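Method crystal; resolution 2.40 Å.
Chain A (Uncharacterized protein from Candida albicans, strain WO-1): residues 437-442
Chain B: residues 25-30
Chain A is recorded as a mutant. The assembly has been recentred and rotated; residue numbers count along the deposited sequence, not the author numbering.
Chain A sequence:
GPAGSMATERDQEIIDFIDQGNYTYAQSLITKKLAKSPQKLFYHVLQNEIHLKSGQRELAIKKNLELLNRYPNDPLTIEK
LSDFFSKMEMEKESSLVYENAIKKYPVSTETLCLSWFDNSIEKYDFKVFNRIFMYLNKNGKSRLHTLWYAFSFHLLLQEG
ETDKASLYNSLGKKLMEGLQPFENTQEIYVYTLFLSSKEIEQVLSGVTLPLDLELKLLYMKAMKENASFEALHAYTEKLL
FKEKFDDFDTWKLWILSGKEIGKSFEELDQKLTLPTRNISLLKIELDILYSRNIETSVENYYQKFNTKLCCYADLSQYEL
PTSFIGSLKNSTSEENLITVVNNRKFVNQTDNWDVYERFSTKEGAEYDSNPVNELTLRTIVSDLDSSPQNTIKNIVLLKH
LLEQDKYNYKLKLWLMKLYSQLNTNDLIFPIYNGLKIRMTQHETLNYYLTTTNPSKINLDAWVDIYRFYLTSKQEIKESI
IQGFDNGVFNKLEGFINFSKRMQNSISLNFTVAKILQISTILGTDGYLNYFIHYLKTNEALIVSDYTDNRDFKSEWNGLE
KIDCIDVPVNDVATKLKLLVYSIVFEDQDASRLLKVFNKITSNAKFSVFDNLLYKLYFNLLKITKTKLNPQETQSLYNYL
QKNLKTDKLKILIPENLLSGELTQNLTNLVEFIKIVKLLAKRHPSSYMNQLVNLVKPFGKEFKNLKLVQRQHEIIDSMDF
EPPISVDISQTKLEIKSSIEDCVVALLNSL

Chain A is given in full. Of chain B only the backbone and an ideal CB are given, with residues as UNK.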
# COMPACT_ATOMS: atom_id res chain seq x y z
N ILE A 437 6.66 -1.19 11.70
CA ILE A 437 5.63 -0.91 10.71
C ILE A 437 4.86 0.32 11.13
O ILE A 437 4.35 0.40 12.26
CB ILE A 437 4.67 -2.11 10.56
CG1 ILE A 437 5.41 -3.38 10.14
CG2 ILE A 437 3.58 -1.81 9.56
CD1 ILE A 437 6.33 -3.11 9.06
N ARG A 438 4.73 1.27 10.22
CA ARG A 438 3.95 2.46 10.53
C ARG A 438 3.37 3.01 9.24
O ARG A 438 3.90 2.76 8.14
CB ARG A 438 4.79 3.52 11.26
CG ARG A 438 5.81 4.21 10.38
CD ARG A 438 6.56 5.29 11.14
NE ARG A 438 5.67 6.34 11.63
CZ ARG A 438 5.31 7.42 10.95
NH1 ARG A 438 5.76 7.62 9.72
NH2 ARG A 438 4.48 8.31 11.50
N MET A 439 2.26 3.73 9.37
CA MET A 439 1.63 4.45 8.27
C MET A 439 1.37 3.49 7.11
O MET A 439 0.76 2.43 7.32
CB MET A 439 2.50 5.68 7.96
CG MET A 439 2.28 6.83 9.02
SD MET A 439 0.54 7.29 9.07
CE MET A 439 0.46 8.10 10.64
N THR A 440 1.80 3.81 5.88
CA THR A 440 1.36 3.06 4.71
C THR A 440 1.74 1.58 4.78
O THR A 440 1.06 0.73 4.18
CB THR A 440 1.94 3.72 3.47
OG1 THR A 440 1.51 5.08 3.43
CG2 THR A 440 1.51 2.98 2.17
N GLN A 441 2.78 1.23 5.54
CA GLN A 441 3.12 -0.18 5.69
C GLN A 441 1.99 -0.98 6.34
O GLN A 441 1.87 -2.18 6.09
CB GLN A 441 4.40 -0.32 6.50
CG GLN A 441 5.60 0.39 5.88
CD GLN A 441 6.87 0.11 6.66
OE1 GLN A 441 6.96 0.41 7.85
NE2 GLN A 441 7.85 -0.49 5.99
N HIS A 442 1.14 -0.34 7.16
CA HIS A 442 -0.03 -1.05 7.68
C HIS A 442 -0.96 -1.47 6.55
O HIS A 442 -1.53 -2.56 6.58
CB HIS A 442 -0.80 -0.19 8.68
CG HIS A 442 -0.07 0.06 9.96
ND1 HIS A 442 0.40 -0.95 10.77
CD2 HIS A 442 0.26 1.22 10.58
CE1 HIS A 442 0.98 -0.42 11.84
NE2 HIS A 442 0.91 0.89 11.75
N UNK B 25 13.31 5.02 7.79
CA UNK B 25 12.01 5.44 8.30
C UNK B 25 10.96 5.30 7.21
O UNK B 25 11.24 5.46 6.02
CB UNK B 25 12.06 6.88 8.81
N UNK B 26 9.73 5.02 7.62
CA UNK B 26 8.62 5.13 6.69
C UNK B 26 7.77 6.30 7.15
O UNK B 26 7.12 6.24 8.19
CB UNK B 26 7.81 3.84 6.62
N UNK B 27 7.83 7.38 6.37
CA UNK B 27 7.24 8.65 6.76
C UNK B 27 5.74 8.67 6.50
O UNK B 27 5.17 7.77 5.87
CB UNK B 27 7.92 9.80 6.01
N UNK B 28 5.10 9.72 7.00
CA UNK B 28 3.72 10.00 6.65
C UNK B 28 3.57 10.23 5.15
O UNK B 28 4.48 10.73 4.48
CB UNK B 28 3.21 11.22 7.43
N UNK B 29 2.40 9.86 4.65
CA UNK B 29 1.96 10.23 3.30
C UNK B 29 2.26 11.70 3.01
O UNK B 29 2.75 12.05 1.92
CB UNK B 29 0.46 9.96 3.13
N UNK B 30 1.99 12.58 3.98
CA UNK B 30 2.11 14.01 3.74
C UNK B 30 3.55 14.44 3.51
O UNK B 30 3.82 15.39 2.76
CB UNK B 30 1.52 14.79 4.92

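Position 25 offers little to argue from. Its CA-to-CB bond points sideways, and no atom of chain A 437-442 lies within 5.5 Å of the ideal CB. The phi/psi pair of -69/149° is ordinary for an extended residue, so nearly any side chain would be accepted. The deposited residue is E25(B), whose carboxylate is hydrogen-bonded elsewhere in the structure.

Position 26 is the most constrained. Its CA-to-CB bond points toward chain A, and the ideal CB sits 3.7 Å from OE1 of Q441(A) and 4.3 Å from CG of R438(A), which leaves modest room for a side chain. The turn of chain A presents the carbonyl O of R438(A), already accepting from the backbone N of Q441(A) at 3.2 Å, so a further donor would have to share it. A short polar side chain such as Asn, Ser or Thr would suit, and a small aliphatic one is conceivable. The backbone contributes whatever the residue: NH1 of R438(A) donates to the position's own O at 2.5 Å and 158°, a very short hydrogen bond. The residue is N26(B), with chi1 in t. Its ND2 reaches O of R438(A) at 3.2 Å, but the 120° angle marks this bond as weak. The amide also packs against chain A, its CG 3.7 Å from CG of Q441(A) and its ND2 4.0 Å from CB of M439(A). N26(B) has the largest area covered by the other stretch, 104 Å².

Position 27 points away. Its ideal CB is 4.8 Å from NH1 of R438(A), yet the bond direction carries a longer side chain outward, so chain A does little to select among large, small, polar or apolar residues. F27(B) occupies it, with chi1 in m and its ring directed off the interface; what touches chain A is mainly backbone, its C lying 3.4 Å from NH1 of R438(A).

Position 28 points sideways, with the ideal CB 4.8 Å from CG of M439(A) and 5.0 Å from NH1 of R438(A). The guanidinium nearby calls for an acceptor: Asp or Asn fits the distance, Glu or Gln might with a folded chain, and Asp would add opposite charge. The position also immediately precedes a helix, where Ser, Thr, Asp and Asn are common. The residue is N28(B). Its OD1 lies near the guanidinium plane and accepts from NH2 of R438(A) at 2.9 Å and 162°, with a weak second bond from NH1 of R438(A) at 3.3 Å. Although it holds the N-cap position, its side chain makes no capping bond. Its ND2 lies 3.8 Å from CE of M439(A).

Position 29 has helical angles (-44/-43°) and a sideways CB 5.0 Å from OG1 of T440(A). A compact residue such as Val, Ala, Ile or Thr would suit. V29(B), chi1 in t, places CG2 3.5 Å from that OG1 of T440(A), a packing contact.

Position 30, helical and out of reach, is unconstrained here; it is S30(B).

Chain B 25-30: ENFNVS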
# COMPACT_ATOMS: atom_id res chain seq x y z
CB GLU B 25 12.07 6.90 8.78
CG GLU B 25 13.24 7.24 9.71
CD GLU B 25 13.05 6.75 11.15
OE1 GLU B 25 12.01 6.13 11.46
OE2 GLU B 25 13.96 7.01 11.97
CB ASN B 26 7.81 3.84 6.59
CG ASN B 26 6.78 3.91 5.46
OD1 ASN B 26 7.10 3.68 4.30
ND2 ASN B 26 5.55 4.29 5.80
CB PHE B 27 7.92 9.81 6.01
CG PHE B 27 9.41 9.89 6.22
CD1 PHE B 27 9.94 10.15 7.48
CD2 PHE B 27 10.27 9.72 5.16
CE1 PHE B 27 11.31 10.23 7.68
CE2 PHE B 27 11.65 9.78 5.34
CZ PHE B 27 12.17 10.04 6.61
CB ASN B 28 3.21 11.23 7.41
CG ASN B 28 2.97 10.95 8.89
OD1 ASN B 28 3.79 10.32 9.56
ND2 ASN B 28 1.83 11.41 9.40
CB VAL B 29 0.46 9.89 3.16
CG1 VAL B 29 -0.17 10.51 1.91
CG2 VAL B 29 0.28 8.38 3.19
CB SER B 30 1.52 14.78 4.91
OG SER B 30 2.27 14.52 6.09
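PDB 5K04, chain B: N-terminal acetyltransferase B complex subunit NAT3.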